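Local coordinates for metallo-beta-lactamase family protein (Staphylococcus aureus, PDB 3R2U) that probably acts as an iron-dependent hydrolase or related enzyme of the metallo-beta-lactamase superfamily, with a rhodanese-like domain following the metal-binding one, at residues 138-152 / 164-178. Sequence-based numbering, arbitrary orientation.
With FE (Fe (III) ion), chain E.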
loop_
_atom_site.group_PDB
_atom_site.type_symbol
_atom_site.label_atom_id
_atom_site.label_comp_id
_atom_site.label_asym_id
_atom_site.label_seq_id
_atom_site.Cartn_x
_atom_site.Cartn_y
_atom_site.Cartn_z
ATOM N N LEU A 138 -19.666 -35.589 -4.748
ATOM C CA LEU A 138 -19.759 -36.489 -5.878
ATOM C C LEU A 138 -18.344 -36.982 -6.186
ATOM O O LEU A 138 -17.435 -36.171 -6.331
ATOM C CB LEU A 138 -20.361 -35.779 -7.089
ATOM C CG LEU A 138 -21.793 -35.204 -6.984
ATOM C CD1 LEU A 138 -22.196 -34.509 -8.297
ATOM C CD2 LEU A 138 -22.816 -36.259 -6.640
ATOM N N HIS A 139 -18.130 -38.299 -6.212
ATOM C CA HIS A 139 -16.817 -38.853 -6.575
ATOM C C HIS A 139 -16.732 -38.708 -8.083
ATOM O O HIS A 139 -17.555 -39.232 -8.783
ATOM C CB HIS A 139 -16.656 -40.312 -6.102
ATOM C CG HIS A 139 -15.305 -40.909 -6.373
ATOM N ND1 HIS A 139 -15.131 -42.236 -6.699
ATOM C CD2 HIS A 139 -14.065 -40.355 -6.390
ATOM C CE1 HIS A 139 -13.844 -42.487 -6.887
ATOM N NE2 HIS A 139 -13.172 -41.356 -6.718
ATOM N N THR A 140 -15.753 -37.953 -8.571
ATOM C CA THR A 140 -15.600 -37.698 -10.011
ATOM C C THR A 140 -14.164 -37.981 -10.409
ATOM O O THR A 140 -13.406 -37.069 -10.703
ATOM C CB THR A 140 -15.984 -36.221 -10.352
ATOM O OG1 THR A 140 -15.181 -35.309 -9.585
ATOM C CG2 THR A 140 -17.458 -35.961 -10.039
ATOM N N PRO A 141 -13.766 -39.263 -10.374
ATOM C CA PRO A 141 -12.388 -39.637 -10.673
ATOM C C PRO A 141 -12.035 -39.403 -12.131
ATOM O O PRO A 141 -12.930 -39.325 -12.988
ATOM C CB PRO A 141 -12.352 -41.125 -10.334
ATOM C CG PRO A 141 -13.750 -41.596 -10.484
ATOM C CD PRO A 141 -14.629 -40.434 -10.146
ATOM N N GLY A 142 -10.747 -39.273 -12.412
ATOM C CA GLY A 142 -10.279 -39.075 -13.795
ATOM C C GLY A 142 -8.978 -38.294 -13.801
ATOM O O GLY A 142 -7.935 -38.799 -14.214
ATOM N N HIS A 143 -9.054 -37.051 -13.352
ATOM C CA HIS A 143 -7.879 -36.223 -13.206
ATOM C C HIS A 143 -6.992 -36.920 -12.171
ATOM O O HIS A 143 -5.786 -37.060 -12.371
ATOM C CB HIS A 143 -8.285 -34.819 -12.777
ATOM C CG HIS A 143 -7.129 -33.930 -12.479
ATOM N ND1 HIS A 143 -6.222 -33.547 -13.443
ATOM C CD2 HIS A 143 -6.739 -33.330 -11.330
ATOM C CE1 HIS A 143 -5.312 -32.757 -12.894
ATOM N NE2 HIS A 143 -5.603 -32.613 -11.614
ATOM N N THR A 144 -7.619 -37.369 -11.083
ATOM C CA THR A 144 -6.974 -38.180 -10.062
ATOM C C THR A 144 -7.996 -39.212 -9.614
ATOM O O THR A 144 -9.211 -38.983 -9.763
ATOM C CB THR A 144 -6.526 -37.398 -8.816
ATOM O OG1 THR A 144 -7.681 -36.913 -8.116
ATOM C CG2 THR A 144 -5.598 -36.272 -9.199
ATOM N N PRO A 145 -7.522 -40.350 -9.074
ATOM C CA PRO A 145 -8.476 -41.369 -8.641
ATOM C C PRO A 145 -9.382 -40.930 -7.476
ATOM O O PRO A 145 -10.499 -41.463 -7.326
ATOM C CB PRO A 145 -7.578 -42.556 -8.222
ATOM C CG PRO A 145 -6.173 -42.217 -8.750
ATOM C CD PRO A 145 -6.123 -40.730 -8.795
ATOM N N GLU A 146 -8.915 -39.967 -6.676
ATOM C CA GLU A 146 -9.675 -39.518 -5.504
ATOM C C GLU A 146 -10.517 -38.260 -5.723
ATOM O O GLU A 146 -11.252 -37.880 -4.828
ATOM C CB GLU A 146 -8.756 -39.282 -4.295
ATOM C CG GLU A 146 -8.008 -37.933 -4.269
ATOM C CD GLU A 146 -6.892 -37.821 -5.291
ATOM O OE1 GLU A 146 -6.395 -38.858 -5.772
ATOM O OE2 GLU A 146 -6.488 -36.684 -5.591
ATOM N N SER A 147 -10.403 -37.629 -6.889
ATOM C CA SER A 147 -11.109 -36.377 -7.176
ATOM C C SER A 147 -12.570 -36.406 -6.848
ATOM O O SER A 147 -13.282 -37.308 -7.253
ATOM C CB SER A 147 -10.977 -35.955 -8.654
ATOM O OG SER A 147 -9.701 -35.421 -8.929
ATOM N N ILE A 148 -13.000 -35.388 -6.116
ATOM C CA ILE A 148 -14.381 -35.212 -5.762
ATOM C C ILE A 148 -14.830 -33.817 -6.162
ATOM O O ILE A 148 -14.022 -32.905 -6.271
ATOM C CB ILE A 148 -14.633 -35.449 -4.243
ATOM C CG1 ILE A 148 -13.742 -34.557 -3.388
ATOM C CG2 ILE A 148 -14.442 -36.948 -3.889
ATOM C CD1 ILE A 148 -14.021 -34.668 -1.908
ATOM N N SER A 149 -16.117 -33.692 -6.445
ATOM C CA SER A 149 -16.739 -32.429 -6.773
ATOM C C SER A 149 -17.854 -32.154 -5.770
ATOM O O SER A 149 -18.434 -33.102 -5.221
ATOM C CB SER A 149 -17.305 -32.479 -8.190
ATOM O OG SER A 149 -16.254 -32.549 -9.144
ATOM N N PHE A 150 -18.163 -30.873 -5.526
ATOM C CA PHE A 150 -19.189 -30.522 -4.553
ATOM C C PHE A 150 -20.420 -29.842 -5.190
ATOM O O PHE A 150 -20.308 -28.774 -5.814
ATOM C CB PHE A 150 -18.575 -29.632 -3.463
ATOM C CG PHE A 150 -17.349 -30.226 -2.807
ATOM C CD1 PHE A 150 -17.464 -31.117 -1.772
ATOM C CD2 PHE A 150 -16.078 -29.858 -3.211
ATOM C CE1 PHE A 150 -16.317 -31.636 -1.143
ATOM C CE2 PHE A 150 -14.941 -30.393 -2.595
ATOM C CZ PHE A 150 -15.077 -31.275 -1.571
ATOM N N LEU A 151 -21.581 -30.470 -5.042
ATOM C CA LEU A 151 -22.834 -29.955 -5.611
ATOM C C LEU A 151 -23.564 -29.152 -4.553
ATOM O O LEU A 151 -24.025 -29.694 -3.531
ATOM C CB LEU A 151 -23.706 -31.094 -6.113
ATOM C CG LEU A 151 -25.001 -30.713 -6.847
ATOM C CD1 LEU A 151 -24.654 -30.068 -8.197
ATOM C CD2 LEU A 151 -25.893 -31.952 -7.031
ATOM N N LEU A 152 -23.681 -27.855 -4.806
ATOM C CA LEU A 152 -24.289 -26.930 -3.864
ATOM C C LEU A 152 -25.772 -26.670 -4.124
ATOM O O LEU A 152 -26.187 -26.428 -5.264
ATOM C CB LEU A 152 -23.515 -25.601 -3.877
ATOM C CG LEU A 152 -23.945 -24.492 -2.894
ATOM C CD1 LEU A 152 -22.781 -23.514 -2.620
ATOM C CD2 LEU A 152 -25.203 -23.726 -3.361
ATOM N N GLY A 164 -24.909 -25.072 -8.394
ATOM C CA GLY A 164 -23.640 -25.197 -9.074
ATOM C C GLY A 164 -22.782 -26.322 -8.541
ATOM O O GLY A 164 -23.083 -26.907 -7.504
ATOM N N LEU A 165 -21.711 -26.610 -9.268
ATOM C CA LEU A 165 -20.802 -27.666 -8.923
ATOM C C LEU A 165 -19.383 -27.133 -8.813
ATOM O O LEU A 165 -18.872 -26.530 -9.765
ATOM C CB LEU A 165 -20.822 -28.719 -10.012
ATOM C CG LEU A 165 -19.961 -29.990 -9.842
ATOM C CD1 LEU A 165 -20.549 -30.903 -8.782
ATOM C CD2 LEU A 165 -19.834 -30.735 -11.189
ATOM N N PHE A 166 -18.756 -27.343 -7.659
ATOM C CA PHE A 166 -17.329 -27.021 -7.500
ATOM C C PHE A 166 -16.641 -28.233 -8.089
ATOM O O PHE A 166 -16.650 -29.315 -7.489
ATOM C CB PHE A 166 -16.970 -26.836 -6.044
ATOM C CG PHE A 166 -17.590 -25.633 -5.447
ATOM C CD1 PHE A 166 -17.034 -24.377 -5.676
ATOM C CD2 PHE A 166 -18.744 -25.744 -4.658
ATOM C CE1 PHE A 166 -17.603 -23.235 -5.131
ATOM C CE2 PHE A 166 -19.322 -24.614 -4.106
ATOM C CZ PHE A 166 -18.756 -23.353 -4.343
ATOM N N SER A 167 -16.075 -28.053 -9.276
ATOM C CA SER A 167 -15.551 -29.152 -10.056
ATOM C C SER A 167 -14.041 -29.408 -10.018
ATOM O O SER A 167 -13.561 -30.317 -10.684
ATOM C CB SER A 167 -15.986 -28.963 -11.505
ATOM O OG SER A 167 -15.422 -27.784 -12.049
ATOM N N GLY A 168 -13.283 -28.638 -9.258
ATOM C CA GLY A 168 -11.849 -28.891 -9.184
ATOM C C GLY A 168 -11.212 -28.943 -10.565
ATOM O O GLY A 168 -11.421 -28.053 -11.383
ATOM N N ASP A 169 -10.417 -29.987 -10.814
ATOM C CA ASP A 169 -9.781 -30.177 -12.097
ATOM C C ASP A 169 -10.491 -31.251 -12.926
ATOM O O ASP A 169 -9.917 -31.799 -13.881
ATOM C CB ASP A 169 -8.290 -30.496 -11.917
ATOM C CG ASP A 169 -7.489 -29.300 -11.417
ATOM O OD1 ASP A 169 -8.011 -28.168 -11.408
ATOM O OD2 ASP A 169 -6.332 -29.484 -11.041
ATOM N N PHE A 170 -11.746 -31.539 -12.571
ATOM C CA PHE A 170 -12.575 -32.500 -13.297
ATOM C C PHE A 170 -13.114 -31.820 -14.565
ATOM O O PHE A 170 -12.791 -32.234 -15.678
ATOM C CB PHE A 170 -13.674 -33.036 -12.357
ATOM C CG PHE A 170 -14.833 -33.698 -13.052
ATOM C CD1 PHE A 170 -14.631 -34.597 -14.080
ATOM C CD2 PHE A 170 -16.133 -33.476 -12.608
ATOM C CE1 PHE A 170 -15.714 -35.226 -14.708
ATOM C CE2 PHE A 170 -17.221 -34.095 -13.228
ATOM C CZ PHE A 170 -17.007 -34.973 -14.284
ATOM N N ILE A 171 -13.899 -30.754 -14.390
ATOM C CA ILE A 171 -14.422 -29.969 -15.515
ATOM C C ILE A 171 -13.929 -28.527 -15.463
ATOM O O ILE A 171 -14.100 -27.840 -14.436
ATOM C CB ILE A 171 -15.956 -29.894 -15.512
ATOM C CG1 ILE A 171 -16.570 -31.302 -15.619
ATOM C CG2 ILE A 171 -16.444 -29.031 -16.696
ATOM C CD1 ILE A 171 -18.061 -31.301 -15.465
ATOM N N PHE A 172 -13.329 -28.063 -16.565
ATOM C CA PHE A 172 -12.896 -26.667 -16.680
ATOM C C PHE A 172 -13.841 -25.963 -17.613
ATOM O O PHE A 172 -14.735 -26.595 -18.198
ATOM C CB PHE A 172 -11.495 -26.541 -17.274
ATOM C CG PHE A 172 -10.424 -27.192 -16.462
ATOM C CD1 PHE A 172 -10.228 -26.830 -15.140
ATOM C CD2 PHE A 172 -9.568 -28.121 -17.038
ATOM C CE1 PHE A 172 -9.214 -27.409 -14.388
ATOM C CE2 PHE A 172 -8.546 -28.707 -16.302
ATOM C CZ PHE A 172 -8.376 -28.367 -14.975
ATOM N N VAL A 173 -13.675 -24.651 -17.741
ATOM C CA VAL A 173 -14.440 -23.923 -18.721
ATOM C C VAL A 173 -13.779 -24.246 -20.042
ATOM O O VAL A 173 -12.629 -23.899 -20.259
ATOM C CB VAL A 173 -14.411 -22.416 -18.506
ATOM C CG1 VAL A 173 -15.099 -21.717 -19.677
ATOM C CG2 VAL A 173 -15.064 -22.060 -17.182
ATOM N N GLY A 174 -14.479 -24.966 -20.895
ATOM C CA GLY A 174 -13.959 -25.303 -22.214
ATOM C C GLY A 174 -13.126 -26.580 -22.323
ATOM O O GLY A 174 -12.732 -26.948 -23.414
ATOM N N ASP A 175 -12.827 -27.242 -21.206
ATOM C CA ASP A 175 -12.043 -28.471 -21.278
ATOM C C ASP A 175 -12.232 -29.263 -19.994
ATOM O O ASP A 175 -13.081 -28.914 -19.152
ATOM C CB ASP A 175 -10.550 -28.130 -21.523
ATOM C CG ASP A 175 -9.823 -29.192 -22.338
ATOM O OD1 ASP A 175 -10.127 -30.395 -22.206
ATOM O OD2 ASP A 175 -8.936 -28.815 -23.130
ATOM N N ILE A 176 -11.463 -30.345 -19.857
ATOM C CA ILE A 176 -11.519 -31.198 -18.682
ATOM C C ILE A 176 -10.091 -31.575 -18.292
ATOM O O ILE A 176 -9.159 -31.443 -19.088
ATOM C CB ILE A 176 -12.372 -32.482 -18.919
ATOM C CG1 ILE A 176 -11.760 -33.353 -20.021
ATOM C CG2 ILE A 176 -13.813 -32.116 -19.270
ATOM C CD1 ILE A 176 -12.429 -34.737 -20.203
ATOM N N GLY A 177 -9.929 -32.035 -17.061
ATOM C CA GLY A 177 -8.632 -32.421 -16.562
ATOM C C GLY A 177 -8.091 -33.637 -17.280
ATOM O O GLY A 177 -8.840 -34.359 -17.916
ATOM N N ARG A 178 -6.775 -33.809 -17.224
ATOM C CA ARG A 178 -6.104 -34.955 -17.792
ATOM C C ARG A 178 -5.582 -35.728 -16.604
ATOM O O ARG A 178 -5.283 -35.129 -15.564
ATOM C CB ARG A 178 -4.917 -34.543 -18.685
ATOM C CG ARG A 178 -5.262 -33.641 -19.913
ATOM C CD ARG A 178 -6.350 -34.251 -20.751
ATOM N NE ARG A 178 -6.442 -33.740 -22.128
ATOM C CZ ARG A 178 -7.322 -32.832 -22.569
ATOM N NH1 ARG A 178 -8.209 -32.269 -21.765
ATOM N NH2 ARG A 178 -7.307 -32.482 -23.843
HETATM FE FE FE E . -5.050 -30.967 -10.130
HETATM O O HOH W 1 -10.409 -32.843 -9.503
HETATM O O HOH W 2 -12.993 -32.716 -8.725
HETATM O O HOH W 3 -4.448 -29.361 -8.625
HETATM O O HOH W 4 -3.625 -32.559 -9.117
HETATM O O HOH W 5 -3.464 -30.360 -11.457
#
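His143 and Asp169 meet at an iron(III) ion at the open end of an antiparallel hairpin, away from its connecting loop, a worked example of how the metallo-beta-lactamase fold sets its metal ligands on loops leaving the strands. The packed part is the hairpin itself, where Phe150 and Phe166 form a hydrogen-bonded pair, Phe166 N giving to Phe150 O at 2.8 Å. On the face of these phenylalanines, Leu152 CD1 reaches the edge of the Phe166 ring; on the other, Leu165 CD1 lies against Ser149 CB and Leu138 CD1. Farther along, Thr140 stands across the Phe170 ring, its CB 3.8 Å from the ring centroid, while Ile171 CG1 covers the opposite face. Where the strands part, two bound waters bridge the segments: one joins Ser147 OG and Asp169 N, the other Ile148 O and Ser167 O. The metal end is the hydrated side: three waters complete the iron's six ligands with His143, Asp169 and His80. Asp169 lays its CB over one face of the His143 imidazole, with carboxylate and ring planes 82° apart, and its metal-free OD1 is hydrogen-bonded with His219 ND1. With CG anti to the backbone N (chi1 175°), His143 directs NE2 to the iron. Its far nitrogen ND1 donates to Arg178 O at 2.8 Å, a bent bond with the oxygen 28° out of the ring plane.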